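Glypican-1 (Homo sapiens, PDB 4YWT) is a cell surface proteoglycan that bears heparan sulfate and, through those chains, binds alpha-4 (V) collagen and takes part in Schwann cell myelination. Local coordinates at residues 108-113 with 372-377; 115-120 with 315-320. The protein carries 3 engineered substitutions. One frame throughout, in Å; residues are numbered along the deposited sequence. Where two conformers were deposited one is given.

In the fold
Helix 70-129, the longest of this elongated, mostly helical core protein, supplies the first segment of both contacts, one residue apart. From the N terminus, contact 1 opens at 108-113 and contact 2 follows at 115-120. Contact 2 closes first, after 194 residues, when 315-320 arrives at the start of helix 316-328; contact 1 closes after 258, at 372-377 on helix 373-387, so the loop of contact 2 lies wholly within that of contact 1. Their centres are 14 Å apart, on the same side of the chain's centre. Helix 70-129 thus ties two later helices into the body, while the N-glycan on Asn115 lies near both first segments.

Contact 1. Residues 108-113 with 372-377; sequences DHFQHL and GTLEKL. With NAG (2-acetamido-2-deoxy-beta-D-glucopyranose), chain E.
In the helical body of glypican-1, His109 on the long helix 70-129 reaches across to Thr373 and Leu374 in the first turn of helix 373-387. The local axes run nearly antiparallel, at 166°, but stay 11.5 Å apart, a wide spacing bridged by side chains and one water. His109 spans most of it: its CG is anti to the backbone N (chi1 -178°), which carries the imidazole out toward the other helix. Over one ring face lies the methyl of Thr373, a CH-pi contact with CG2 3.8 Å from the centroid of the His109 ring; Leu113 CG of its own helix lies over the opposite face. Leu377 CD1 comes in obliquely, 3.8 Å from His109 CD2. The oxygen of a water, at the edge and in the plane of the ring, is hydrogen-bonded to His109 NE2 at 2.9 Å and accepts from Leu374 N at 3.1 Å. Deeper in, Leu374 CD1 packs 3.8 Å from Phe110 CE1, the two side chains crossing at about a right angle; Phe303 meets the Phe110 ring edge-to-face and also touches Leu374. Gly372 is the N-cap residue, so the amide of Leu374 belongs to the first turn, where no preceding helical carbonyl is available to it. The water serves that amide and links it to the imidazole, giving an otherwise apolar contact a polar bridge.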
ATOM      1  N   ASP A 108     -10.295   0.847  10.989  1.00 33.68           N
ATOM      2  CA  ASP A 108     -10.760   0.857  12.369  1.00 37.72           C
ATOM      3  C   ASP A 108     -11.049   2.265  12.867  1.00 32.97           C
ATOM      4  O   ASP A 108     -12.009   2.471  13.605  1.00 35.37           O
ATOM      5  CB  ASP A 108      -9.735   0.188  13.289  1.00 39.09           C
ATOM      6  CG  ASP A 108      -9.784  -1.326  13.219  1.00 42.11           C
ATOM      7  OD1 ASP A 108     -10.413  -1.861  12.281  1.00 47.27           O
ATOM      8  OD2 ASP A 108      -9.193  -1.981  14.103  1.00 46.81           O
ATOM      9  N   HIS A 109     -10.230   3.235  12.470  1.00 25.21           N
ATOM     10  CA  HIS A 109     -10.421   4.593  12.972  1.00 30.55           C
ATOM     11  C   HIS A 109     -11.602   5.299  12.311  1.00 35.84           C
ATOM     12  O   HIS A 109     -12.291   6.081  12.959  1.00 30.38           O
ATOM     13  CB  HIS A 109      -9.165   5.438  12.792  1.00 25.13           C
ATOM     14  CG  HIS A 109      -9.305   6.826  13.336  1.00 35.56           C
ATOM     15  ND1 HIS A 109      -9.573   7.076  14.665  1.00 30.68           N
ATOM     16  CD2 HIS A 109      -9.237   8.036  12.732  1.00 34.87           C
ATOM     17  CE1 HIS A 109      -9.657   8.380  14.858  1.00 36.83           C
ATOM     18  NE2 HIS A 109      -9.455   8.986  13.701  1.00 39.43           N
ATOM     19  N   PHE A 110     -11.828   5.045  11.027  1.00 30.40           N
ATOM     20  CA  PHE A 110     -12.993   5.615  10.354  1.00 32.28           C
ATOM     21  C   PHE A 110     -14.268   5.045  10.975  1.00 37.43           C
ATOM     22  O   PHE A 110     -15.200   5.792  11.357  1.00 35.31           O
ATOM     23  CB  PHE A 110     -12.943   5.334   8.850  1.00 23.52           C
ATOM     24  CG  PHE A 110     -11.955   6.193   8.108  1.00 27.42           C
ATOM     25  CD1 PHE A 110     -11.840   7.543   8.395  1.00 31.50           C
ATOM     26  CD2 PHE A 110     -11.133   5.647   7.136  1.00 24.62           C
ATOM     27  CE1 PHE A 110     -10.932   8.337   7.717  1.00 23.15           C
ATOM     28  CE2 PHE A 110     -10.219   6.433   6.458  1.00 22.85           C
ATOM     29  CZ  PHE A 110     -10.118   7.780   6.749  1.00 22.92           C
ATOM     30  N   GLN A 111     -14.290   3.718  11.097  1.00 24.54           N
ATOM     31  CA  GLN A 111     -15.428   3.048  11.718  1.00 35.64           C
ATOM     32  C   GLN A 111     -15.662   3.553  13.146  1.00 40.60           C
ATOM     33  O   GLN A 111     -16.807   3.765  13.556  1.00 38.53           O
ATOM     34  CB  GLN A 111     -15.223   1.533  11.706  1.00 34.66           C
ATOM     35  CG  GLN A 111     -15.415   0.912  10.329  1.00 38.31           C
ATOM     36  CD  GLN A 111     -15.241  -0.592  10.333  1.00 50.32           C
ATOM     37  OE1 GLN A 111     -14.456  -1.140   9.560  1.00 50.58           O
ATOM     38  NE2 GLN A 111     -15.976  -1.270  11.208  1.00 51.47           N
ATOM     39  N   HIS A 112     -14.578   3.768  13.892  1.00 34.13           N
ATOM     40  CA  HIS A 112     -14.700   4.266  15.256  0.59 35.31           C
ATOM     41  C   HIS A 112     -15.206   5.699  15.297  1.00 35.80           C
ATOM     42  O   HIS A 112     -15.962   6.054  16.183  1.00 33.97           O
ATOM     43  CB  HIS A 112     -13.371   4.193  16.005  0.59 26.76           C
ATOM     44  CG  HIS A 112     -13.370   4.969  17.285  0.59 30.05           C
ATOM     45  ND1 HIS A 112     -12.808   6.224  17.393  0.59 34.04           N
ATOM     46  CD2 HIS A 112     -13.891   4.683  18.501  0.59 34.41           C
ATOM     47  CE1 HIS A 112     -12.968   6.670  18.627  0.59 36.41           C
ATOM     48  NE2 HIS A 112     -13.623   5.756  19.319  0.59 36.37           N
ATOM     49  N   LEU A 113     -14.783   6.520  14.343  1.00 32.95           N
ATOM     50  CA  LEU A 113     -15.249   7.898  14.290  1.00 32.25           C
ATOM     51  C   LEU A 113     -16.752   7.914  14.068  1.00 36.43           C
ATOM     52  O   LEU A 113     -17.488   8.605  14.786  1.00 36.61           O
ATOM     53  CB  LEU A 113     -14.536   8.684  13.188  1.00 31.70           C
ATOM     54  CG  LEU A 113     -13.127   9.185  13.515  1.00 34.11           C
ATOM     55  CD1 LEU A 113     -12.494   9.834  12.293  1.00 35.60           C
ATOM     56  CD2 LEU A 113     -13.156  10.158  14.688  1.00 25.83           C
ATOM     57  N   GLY A 372      -5.229  16.094  15.519  1.00 56.20           N
ATOM     58  CA  GLY A 372      -6.164  15.083  15.971  1.00 47.01           C
ATOM     59  C   GLY A 372      -5.626  13.722  15.584  1.00 43.45           C
ATOM     60  O   GLY A 372      -4.569  13.632  14.959  1.00 42.13           O
ATOM     61  N   THR A 373      -6.343  12.665  15.950  1.00 28.48           N
ATOM     62  CA  THR A 373      -5.914  11.310  15.625  1.00 28.00           C
ATOM     63  C   THR A 373      -5.783  11.118  14.116  1.00 38.54           C
ATOM     64  O   THR A 373      -4.771  10.607  13.630  1.00 38.77           O
ATOM     65  CB  THR A 373      -6.889  10.262  16.186  1.00 27.87           C
ATOM     66  OG1 THR A 373      -6.980  10.406  17.608  1.00 39.09           O
ATOM     67  CG2 THR A 373      -6.407   8.857  15.854  1.00 29.52           C
ATOM     68  N   LEU A 374      -6.807  11.548  13.382  1.00 26.42           N
ATOM     69  CA  LEU A 374      -6.833  11.399  11.931  1.00 34.85           C
ATOM     70  C   LEU A 374      -5.665  12.119  11.267  1.00 25.77           C
ATOM     71  O   LEU A 374      -5.068  11.605  10.325  1.00 40.92           O
ATOM     72  CB  LEU A 374      -8.156  11.917  11.362  1.00 35.91           C
ATOM     73  CG  LEU A 374      -8.326  11.793   9.847  1.00 34.67           C
ATOM     74  CD1 LEU A 374      -8.208  10.342   9.407  1.00 24.08           C
ATOM     75  CD2 LEU A 374      -9.656  12.387   9.400  1.00 37.28           C
ATOM     76  N   GLU A 375      -5.337  13.305  11.768  1.00 26.51           N
ATOM     77  CA  GLU A 375      -4.261  14.106  11.194  1.00 41.16           C
ATOM     78  C   GLU A 375      -2.891  13.466  11.429  1.00 37.15           C
ATOM     79  O   GLU A 375      -2.048  13.436  10.529  1.00 35.48           O
ATOM     80  CB  GLU A 375      -4.293  15.522  11.771  1.00 39.64           C
ATOM     81  CG  GLU A 375      -3.310  16.483  11.125  1.00 47.65           C
ATOM     82  CD  GLU A 375      -3.589  17.929  11.490  1.00 53.53           C
ATOM     83  OE1 GLU A 375      -4.744  18.238  11.851  1.00 54.56           O
ATOM     84  OE2 GLU A 375      -2.656  18.756  11.417  1.00 53.53           O
ATOM     85  N   LYS A 376      -2.674  12.954  12.636  1.00 27.72           N
ATOM     86  CA  LYS A 376      -1.429  12.264  12.954  1.00 32.19           C
ATOM     87  C   LYS A 376      -1.288  11.009  12.103  1.00 33.62           C
ATOM     88  O   LYS A 376      -0.211  10.723  11.558  1.00 35.86           O
ATOM     89  CB  LYS A 376      -1.371  11.902  14.439  1.00 33.45           C
ATOM     90  CG  LYS A 376      -1.350  13.096  15.376  1.00 34.57           C
ATOM     91  CD  LYS A 376      -1.006  12.663  16.792  1.00 31.23           C
ATOM     92  CE  LYS A 376      -1.158  13.805  17.778  1.00 34.80           C
ATOM     93  NZ  LYS A 376      -0.407  15.012  17.332  1.00 33.16           N
ATOM     94  N   LEU A 377      -2.387  10.266  11.995  1.00 26.62           N
ATOM     95  CA  LEU A 377      -2.427   9.073  11.161  1.00 36.40           C
ATOM     96  C   LEU A 377      -2.086   9.413   9.716  1.00 36.69           C
ATOM     97  O   LEU A 377      -1.362   8.674   9.053  1.00 32.65           O
ATOM     98  CB  LEU A 377      -3.802   8.410  11.231  1.00 34.84           C
ATOM     99  CG  LEU A 377      -4.117   7.623  12.503  1.00 38.11           C
ATOM    100  CD1 LEU A 377      -5.548   7.116  12.467  1.00 37.80           C
ATOM    101  CD2 LEU A 377      -3.138   6.473  12.676  1.00 33.99           C
TER
HETATM  102  C1  NAG E 601     -18.966  -0.012  14.622  1.00 56.86           C
HETATM  103  C2  NAG E 601     -17.937  -1.103  14.966  1.00 65.63           C
HETATM  104  C3  NAG E 601     -18.274  -2.413  14.248  1.00 74.14           C
HETATM  105  C4  NAG E 601     -19.721  -2.811  14.498  1.00 77.45           C
HETATM  106  C5  NAG E 601     -20.637  -1.665  14.092  1.00 70.72           C
HETATM  107  C6  NAG E 601     -22.097  -1.950  14.358  1.00 71.89           C
HETATM  108  C7  NAG E 601     -15.661  -0.364  15.532  1.00 62.62           C
HETATM  109  C8  NAG E 601     -16.077  -0.473  16.968  1.00 68.20           C
HETATM  110  N2  NAG E 601     -16.592  -0.674  14.623  1.00 63.15           N
HETATM  111  O3  NAG E 601     -17.404  -3.438  14.714  1.00 78.76           O
HETATM  112  O4  NAG E 601     -20.048  -3.972  13.743  1.00 81.59           O
HETATM  113  O5  NAG E 601     -20.295  -0.502  14.858  1.00 63.14           O
HETATM  114  O6  NAG E 601     -22.276  -2.654  15.579  1.00 72.44           O
HETATM  115  O7  NAG E 601     -14.532  -0.008  15.208  1.00 66.60           O
HETATM  116  O   HOH W   1      -9.675  11.755  14.449  1.00 25.36           O

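Contact 2. Residues 115-120 with 315-320. With NAG (2-acetamido-2-deoxy-beta-D-glucopyranose), chain E.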
ATOM      1  N   ASN A 115     -18.990   5.409  14.561  1.00 31.90           N
ATOM      2  CA  ASN A 115     -19.638   4.784  15.713  1.00 36.89           C
ATOM      3  C   ASN A 115     -19.708   5.705  16.933  1.00 39.61           C
ATOM      4  O   ASN A 115     -20.723   5.759  17.633  1.00 33.94           O
ATOM      5  CB  ASN A 115     -18.905   3.489  16.080  1.00 37.27           C
ATOM      6  CG  ASN A 115     -19.166   2.367  15.087  1.00 44.31           C
ATOM      7  OD1 ASN A 115     -19.713   2.592  14.008  1.00 40.79           O
ATOM      8  ND2 ASN A 115     -18.771   1.151  15.452  1.00 49.49           N
ATOM      9  N   ASP A 116     -18.623   6.430  17.171  1.00 36.89           N
ATOM     10  CA  ASP A 116     -18.509   7.346  18.299  1.00 32.95           C
ATOM     11  C   ASP A 116     -19.417   8.544  18.092  1.00 37.68           C
ATOM     12  O   ASP A 116     -19.990   9.072  19.045  1.00 35.97           O
ATOM     13  CB  ASP A 116     -17.060   7.806  18.478  1.00 40.13           C
ATOM     14  CG  ASP A 116     -16.736   8.180  19.909  1.00 53.98           C
ATOM     15  OD1 ASP A 116     -16.419   7.269  20.703  1.00 56.35           O
ATOM     16  OD2 ASP A 116     -16.795   9.385  20.240  1.00 59.05           O
ATOM     17  N   SER A 117     -19.535   8.980  16.841  1.00 36.21           N
ATOM     18  CA  SER A 117     -20.487  10.031  16.508  1.00 33.95           C
ATOM     19  C   SER A 117     -21.895   9.570  16.870  1.00 32.24           C
ATOM     20  O   SER A 117     -22.656  10.301  17.517  1.00 27.69           O
ATOM     21  CB  SER A 117     -20.402  10.397  15.026  1.00 33.83           C
ATOM     22  OG  SER A 117     -21.057  11.627  14.769  1.00 37.79           O
ATOM     23  N   GLU A 118     -22.226   8.344  16.471  1.00 33.82           N
ATOM     24  CA  GLU A 118     -23.551   7.798  16.761  1.00 33.08           C
ATOM     25  C   GLU A 118     -23.817   7.685  18.267  1.00 34.06           C
ATOM     26  O   GLU A 118     -24.900   8.038  18.739  1.00 35.92           O
ATOM     27  CB  GLU A 118     -23.728   6.431  16.096  1.00 31.39           C
ATOM     28  CG  GLU A 118     -25.175   5.956  16.055  1.00 30.96           C
ATOM     29  CD  GLU A 118     -25.330   4.588  15.420  1.00 42.96           C
ATOM     30  OE1 GLU A 118     -24.304   3.991  15.030  1.00 45.48           O
ATOM     31  OE2 GLU A 118     -26.480   4.114  15.304  1.00 44.22           O
ATOM     32  N   ARG A 119     -22.831   7.199  19.017  1.00 36.49           N
ATOM     33  CA  ARG A 119     -22.976   7.055  20.465  1.00 36.68           C
ATOM     34  C   ARG A 119     -23.133   8.410  21.149  1.00 34.92           C
ATOM     35  O   ARG A 119     -23.940   8.565  22.071  1.00 34.58           O
ATOM     36  CB  ARG A 119     -21.781   6.307  21.058  1.00 38.06           C
ATOM     37  CG  ARG A 119     -21.851   4.798  20.893  1.00 48.70           C
ATOM     38  CD  ARG A 119     -20.727   4.103  21.647  1.00 54.54           C
ATOM     39  NE  ARG A 119     -20.004   3.158  20.801  1.00 60.50           N
ATOM     40  CZ  ARG A 119     -18.823   3.406  20.244  1.00 63.18           C
ATOM     41  NH1 ARG A 119     -18.222   4.572  20.445  1.00 64.15           N
ATOM     42  NH2 ARG A 119     -18.238   2.486  19.488  1.00 63.51           N
ATOM     43  N   THR A 120     -22.355   9.386  20.692  1.00 33.76           N
ATOM     44  CA  THR A 120     -22.443  10.746  21.209  1.00 37.62           C
ATOM     45  C   THR A 120     -23.835  11.317  20.966  1.00 42.99           C
ATOM     46  O   THR A 120     -24.425  11.949  21.849  1.00 49.00           O
ATOM     47  CB  THR A 120     -21.389  11.668  20.568  1.00 34.00           C
ATOM     48  OG1 THR A 120     -20.088  11.084  20.714  1.00 41.27           O
ATOM     49  CG2 THR A 120     -21.404  13.041  21.224  1.00 30.15           C
ATOM     50  N   SER A 315     -18.232  13.697  13.000  1.00 31.25           N
ATOM     51  CA  SER A 315     -18.977  14.836  13.532  1.00 38.56           C
ATOM     52  C   SER A 315     -20.318  15.091  12.834  1.00 34.52           C
ATOM     53  O   SER A 315     -20.804  16.221  12.822  1.00 37.94           O
ATOM     54  CB  SER A 315     -18.117  16.101  13.455  1.00 37.41           C
ATOM     55  OG  SER A 315     -17.972  16.539  12.116  1.00 43.82           O
ATOM     56  N   VAL A 316     -20.909  14.043  12.267  1.00 29.77           N
ATOM     57  CA  VAL A 316     -22.224  14.134  11.629  1.00 36.17           C
ATOM     58  C   VAL A 316     -23.293  14.660  12.596  1.00 42.85           C
ATOM     59  O   VAL A 316     -24.143  15.498  12.239  1.00 44.43           O
ATOM     60  CB  VAL A 316     -22.667  12.757  11.083  1.00 32.38           C
ATOM     61  CG1 VAL A 316     -24.115  12.795  10.623  1.00 30.56           C
ATOM     62  CG2 VAL A 316     -21.753  12.308   9.951  1.00 30.42           C
ATOM     63  N   HIS A 317     -23.223  14.170  13.831  1.00 38.90           N
ATOM     64  CA  HIS A 317     -24.194  14.506  14.865  1.00 27.64           C
ATOM     65  C   HIS A 317     -24.253  16.004  15.142  1.00 41.35           C
ATOM     66  O   HIS A 317     -25.297  16.525  15.526  1.00 45.64           O
ATOM     67  CB  HIS A 317     -23.874  13.751  16.157  1.00 27.83           C
ATOM     68  CG  HIS A 317     -22.515  14.043  16.713  1.00 37.49           C
ATOM     69  ND1 HIS A 317     -21.375  13.413  16.263  1.00 35.26           N
ATOM     70  CD2 HIS A 317     -22.115  14.895  17.686  1.00 36.86           C
ATOM     71  CE1 HIS A 317     -20.330  13.867  16.933  1.00 36.41           C
ATOM     72  NE2 HIS A 317     -20.752  14.767  17.802  1.00 41.66           N
ATOM     73  N   THR A 318     -23.132  16.693  14.950  1.00 45.27           N
ATOM     74  CA  THR A 318     -23.082  18.134  15.167  1.00 42.22           C
ATOM     75  C   THR A 318     -23.950  18.860  14.143  1.00 45.55           C
ATOM     76  O   THR A 318     -24.713  19.769  14.487  1.00 46.61           O
ATOM     77  CB  THR A 318     -21.640  18.670  15.088  1.00 39.85           C
ATOM     78  OG1 THR A 318     -21.166  18.585  13.738  1.00 45.94           O
ATOM     79  CG2 THR A 318     -20.725  17.868  15.998  1.00 42.50           C
ATOM     80  N   TRP A 319     -23.835  18.447  12.884  1.00 43.64           N
ATOM     81  CA  TRP A 319     -24.632  19.034  11.814  1.00 28.94           C
ATOM     82  C   TRP A 319     -26.102  18.664  11.962  1.00 36.05           C
ATOM     83  O   TRP A 319     -26.982  19.491  11.707  1.00 44.60           O
ATOM     84  CB  TRP A 319     -24.113  18.597  10.444  1.00 28.40           C
ATOM     85  CG  TRP A 319     -22.744  19.111  10.144  1.00 33.65           C
ATOM     86  CD1 TRP A 319     -21.588  18.390  10.103  1.00 30.89           C
ATOM     87  CD2 TRP A 319     -22.381  20.468   9.860  1.00 37.01           C
ATOM     88  NE1 TRP A 319     -20.528  19.211   9.800  1.00 27.94           N
ATOM     89  CE2 TRP A 319     -20.989  20.492   9.647  1.00 28.81           C
ATOM     90  CE3 TRP A 319     -23.100  21.663   9.760  1.00 36.72           C
ATOM     91  CZ2 TRP A 319     -20.299  21.664   9.340  1.00 32.80           C
ATOM     92  CZ3 TRP A 319     -22.415  22.827   9.455  1.00 33.42           C
ATOM     93  CH2 TRP A 319     -21.029  22.819   9.248  1.00 38.51           C
ATOM     94  N   LEU A 320     -26.368  17.426  12.373  1.00 29.78           N
ATOM     95  CA  LEU A 320     -27.747  17.026  12.650  1.00 29.00           C
ATOM     96  C   LEU A 320     -28.365  17.920  13.732  1.00 38.35           C
ATOM     97  O   LEU A 320     -29.469  18.454  13.567  1.00 38.89           O
ATOM     98  CB  LEU A 320     -27.811  15.557  13.075  1.00 37.87           C
ATOM     99  CG  LEU A 320     -27.411  14.518  12.024  1.00 36.01           C
ATOM    100  CD1 LEU A 320     -27.570  13.109  12.576  1.00 36.11           C
ATOM    101  CD2 LEU A 320     -28.225  14.694  10.750  1.00 28.17           C
TER
HETATM  102  C1  NAG E 601     -18.966  -0.012  14.622  1.00 56.86           C
HETATM  103  C2  NAG E 601     -17.937  -1.103  14.966  1.00 65.63           C
HETATM  104  C3  NAG E 601     -18.274  -2.413  14.248  1.00 74.14           C
HETATM  105  C4  NAG E 601     -19.721  -2.811  14.498  1.00 77.45           C
HETATM  106  C5  NAG E 601     -20.637  -1.665  14.092  1.00 70.72           C
HETATM  107  C6  NAG E 601     -22.097  -1.950  14.358  1.00 71.89           C
HETATM  108  C7  NAG E 601     -15.661  -0.364  15.532  1.00 62.62           C
HETATM  109  C8  NAG E 601     -16.077  -0.473  16.968  1.00 68.20           C
HETATM  110  N2  NAG E 601     -16.592  -0.674  14.623  1.00 63.15           N
HETATM  111  O3  NAG E 601     -17.404  -3.438  14.714  1.00 78.76           O
HETATM  112  O4  NAG E 601     -20.048  -3.972  13.743  1.00 81.59           O
HETATM  113  O5  NAG E 601     -20.295  -0.502  14.858  1.00 63.14           O
HETATM  114  O6  NAG E 601     -22.276  -2.654  15.579  1.00 72.44           O
HETATM  115  O7  NAG E 601     -14.532  -0.008  15.208  1.00 66.60           O
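This is a buried helix-to-helix contact in which a serine on helix 70-129 meets a histidine in the first turn of helix 316-328. The short axes approach to 9.3 Å at 40°, and the backbones come nearest where Ser117 CA lies 5.9 Å from Ser315 CA. A chi1 of -165° swings Ser117 OG away from its backbone N and out toward the imidazole of His317, which it meets at the edge, near the ring plane. Ser117 OG and His317 ND1 are modelled 2.4 Å apart as a hydrogen bond; so short a separation is doubtful in detail, and either atom could be the donor. Tyr144 OH of helix 137-152 also bonds to Ser117 OG, and Tyr144 packs against His317 as well, so a third helix joins at this polar spot. Thr120 CB lies over one face of the His317 ring, toward its rim, and Thr120 CG2 is 3.9 Å from His317 NE2, while Thr318 CG2 lies over the opposite face. The hydroxyl of Thr120 turns back to its own helix: OG1 donates to Asp116 O at 2.6 Å, and Thr120 N reaches that carbonyl from the other face of its plane. Thr318 OG1 likewise donates to Ser315 O at 2.6 Å, in the carbonyl plane, within the opening turn of its helix. Away from His317, Asn115 ND2 is joined covalently to NAG C1, and Arg119 NH1 makes a salt bridge to Asp116 OD1, 3.3 Å away. Helix 70-129 therefore presents one side to the protein interior and carries its N-linked sugar on another, an arrangement that belongs to the elongated, largely helical glypican fold.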